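MerB2 (Bacillus megaterium, PDB 5C17) probably cleaves the carbon–mercury bond of organomercurial compounds as an alkylmercury lyase, and is captured here with a mercury ion bound. Local coordinates at residues Leu26-Phe31 and Asn46-Asn51. Sequence-based numbering, arbitrary orientation.
Sequences LRTIFF and NQTGIN
The methyl CG2 of Thr28 sits over one face of the Gln47 carboxamide, 3.5 Å from Gln47 CD and shifted slightly toward Gln47 OE1, also 3.5 Å away. The contact is therefore van der Waals packing against a flat group. Thr28 CG2 and Gln47 CG each lie anti to their own backbone N (Gln47 chi1 -179°), which helps turn methyl and amide to each other. Within 26-31, Phe31 CE2 lies 3.7 Å above the centre of the Arg27 guanidinium, and Phe30 CD2 meets one face of the Phe31 ring near its rim.

At an oblique angle, Thr48 CG2 comes within 3.6 Å of Thr28 OG1, while that hydroxyl is hydrogen-bonded to Pro24 O of its own helix. Thr48 OG1 accepts from Ile50 N (3.1 Å, 162° at the hydrogen), an ST turn, and is also hydrogen-bonded to Leu44 O. A valine here would probably leave both Ile50 N and Leu44 O without this partner. Gly49, just past helix 41-48, has positive phi (75°), and Asn51 OD1 N-caps helix 52-64 by a hydrogen bond with Thr54 N. Helices 22-34, 41-48 and 52-64, followed by strands 68-70 and 76-79, are consistent with a winged helix-turn-helix, in which 22-34 and 41-48 meet here at the surface.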
loop_
_atom_site.group_PDB
_atom_site.type_symbol
_atom_site.label_atom_id
_atom_site.label_comp_id
_atom_site.label_asym_id
_atom_site.label_seq_id
_atom_site.Cartn_x
_atom_site.Cartn_y
_atom_site.Cartn_z
ATOM N N LEU A 26 -6.317 11.728 -5.683
ATOM C CA LEU A 26 -5.807 10.403 -5.341
ATOM C C LEU A 26 -6.388 9.336 -6.250
ATOM O O LEU A 26 -5.661 8.455 -6.703
ATOM C CB LEU A 26 -6.079 10.042 -3.884
ATOM C CG LEU A 26 -5.112 10.664 -2.882
ATOM C CD1 LEU A 26 -5.658 10.518 -1.477
ATOM C CD2 LEU A 26 -3.708 10.045 -2.980
ATOM N N ARG A 27 -7.697 9.389 -6.525
ATOM C CA ARG A 27 -8.287 8.407 -7.441
ATOM C C ARG A 27 -7.604 8.461 -8.794
ATOM O O ARG A 27 -7.243 7.441 -9.389
ATOM C CB ARG A 27 -9.777 8.666 -7.642
ATOM C CG ARG A 27 -10.643 8.335 -6.432
ATOM C CD ARG A 27 -12.126 8.672 -6.699
ATOM N NE ARG A 27 -12.650 7.891 -7.807
ATOM C CZ ARG A 27 -13.094 6.652 -7.701
ATOM N NH1 ARG A 27 -13.137 6.040 -6.522
ATOM N NH2 ARG A 27 -13.474 6.014 -8.785
ATOM N N THR A 28 -7.444 9.675 -9.305
ATOM C CA THR A 28 -6.890 9.856 -10.625
ATOM C C THR A 28 -5.469 9.285 -10.680
ATOM O O THR A 28 -5.089 8.581 -11.633
ATOM C CB THR A 28 -6.942 11.343 -11.037
ATOM O OG1 THR A 28 -8.306 11.800 -10.963
ATOM C CG2 THR A 28 -6.443 11.521 -12.441
ATOM N N ILE A 29 -4.682 9.551 -9.647
ATOM C CA ILE A 29 -3.311 9.044 -9.611
ATOM C C ILE A 29 -3.311 7.509 -9.498
ATOM O O ILE A 29 -2.667 6.796 -10.272
ATOM C CB ILE A 29 -2.521 9.634 -8.431
ATOM C CG1 ILE A 29 -2.364 11.152 -8.591
ATOM C CG2 ILE A 29 -1.146 8.978 -8.341
ATOM C CD1 ILE A 29 -1.828 11.871 -7.332
ATOM N N PHE A 30 -4.056 7.013 -8.518
ATOM C CA PHE A 30 -4.077 5.593 -8.162
ATOM C C PHE A 30 -4.485 4.728 -9.347
ATOM O O PHE A 30 -3.819 3.744 -9.670
ATOM C CB PHE A 30 -5.022 5.414 -6.977
ATOM C CG PHE A 30 -5.103 4.009 -6.428
ATOM C CD1 PHE A 30 -4.062 3.465 -5.674
ATOM C CD2 PHE A 30 -6.248 3.257 -6.616
ATOM C CE1 PHE A 30 -4.169 2.185 -5.139
ATOM C CE2 PHE A 30 -6.366 1.984 -6.076
ATOM C CZ PHE A 30 -5.326 1.450 -5.341
ATOM N N PHE A 31 -5.570 5.104 -10.026
ATOM C CA PHE A 31 -6.033 4.275 -11.119
ATOM C C PHE A 31 -5.114 4.403 -12.364
ATOM O O PHE A 31 -5.039 3.484 -13.173
ATOM C CB PHE A 31 -7.518 4.546 -11.394
ATOM C CG PHE A 31 -8.419 4.133 -10.237
ATOM C CD1 PHE A 31 -8.472 2.805 -9.824
ATOM C CD2 PHE A 31 -9.176 5.070 -9.541
ATOM C CE1 PHE A 31 -9.270 2.421 -8.758
ATOM C CE2 PHE A 31 -9.989 4.680 -8.477
ATOM C CZ PHE A 31 -10.023 3.359 -8.086
ATOM N N ASN A 46 -5.524 18.564 -16.370
ATOM C CA ASN A 46 -6.367 18.382 -17.541
ATOM C C ASN A 46 -7.536 17.418 -17.236
ATOM O O ASN A 46 -8.683 17.652 -17.655
ATOM C CB ASN A 46 -5.542 17.903 -18.756
ATOM C CG ASN A 46 -4.512 18.972 -19.275
ATOM O OD1 ASN A 46 -4.731 20.178 -19.145
ATOM N ND2 ASN A 46 -3.409 18.508 -19.898
ATOM N N GLN A 47 -7.262 16.359 -16.493
ATOM C CA GLN A 47 -8.268 15.324 -16.259
ATOM C C GLN A 47 -9.275 15.706 -15.171
ATOM O O GLN A 47 -10.481 15.505 -15.344
ATOM C CB GLN A 47 -7.585 13.998 -15.920
ATOM C CG GLN A 47 -8.528 12.859 -15.693
ATOM C CD GLN A 47 -7.854 11.500 -15.678
ATOM O OE1 GLN A 47 -6.638 11.360 -15.931
ATOM N NE2 GLN A 47 -8.652 10.473 -15.379
ATOM N N THR A 48 -8.787 16.236 -14.052
ATOM C CA THR A 48 -9.674 16.530 -12.928
ATOM C C THR A 48 -10.444 17.834 -13.116
ATOM O O THR A 48 -11.490 18.020 -12.490
ATOM C CB THR A 48 -8.957 16.639 -11.579
ATOM O OG1 THR A 48 -8.112 17.787 -11.567
ATOM C CG2 THR A 48 -8.171 15.386 -11.261
ATOM N N GLY A 49 -9.899 18.758 -13.900
ATOM C CA GLY A 49 -10.512 20.062 -14.034
ATOM C C GLY A 49 -10.320 20.975 -12.832
ATOM O O GLY A 49 -10.918 22.044 -12.764
ATOM N N ILE A 50 -9.494 20.553 -11.875
ATOM C CA ILE A 50 -9.241 21.328 -10.667
ATOM C C ILE A 50 -8.256 22.461 -10.985
ATOM O O ILE A 50 -7.372 22.299 -11.804
ATOM C CB ILE A 50 -8.719 20.378 -9.556
ATOM C CG1 ILE A 50 -9.806 19.350 -9.214
ATOM C CG2 ILE A 50 -8.327 21.144 -8.300
ATOM C CD1 ILE A 50 -9.360 18.225 -8.342
ATOM N N ASN A 51 -8.438 23.600 -10.328
ATOM C CA ASN A 51 -7.554 24.749 -10.481
ATOM C C ASN A 51 -6.105 24.323 -10.313
ATOM O O ASN A 51 -5.793 23.465 -9.488
ATOM C CB ASN A 51 -7.902 25.834 -9.460
ATOM C CG ASN A 51 -6.733 26.753 -9.165
ATOM O OD1 ASN A 51 -6.004 26.557 -8.194
ATOM N ND2 ASN A 51 -6.550 27.765 -10.005
#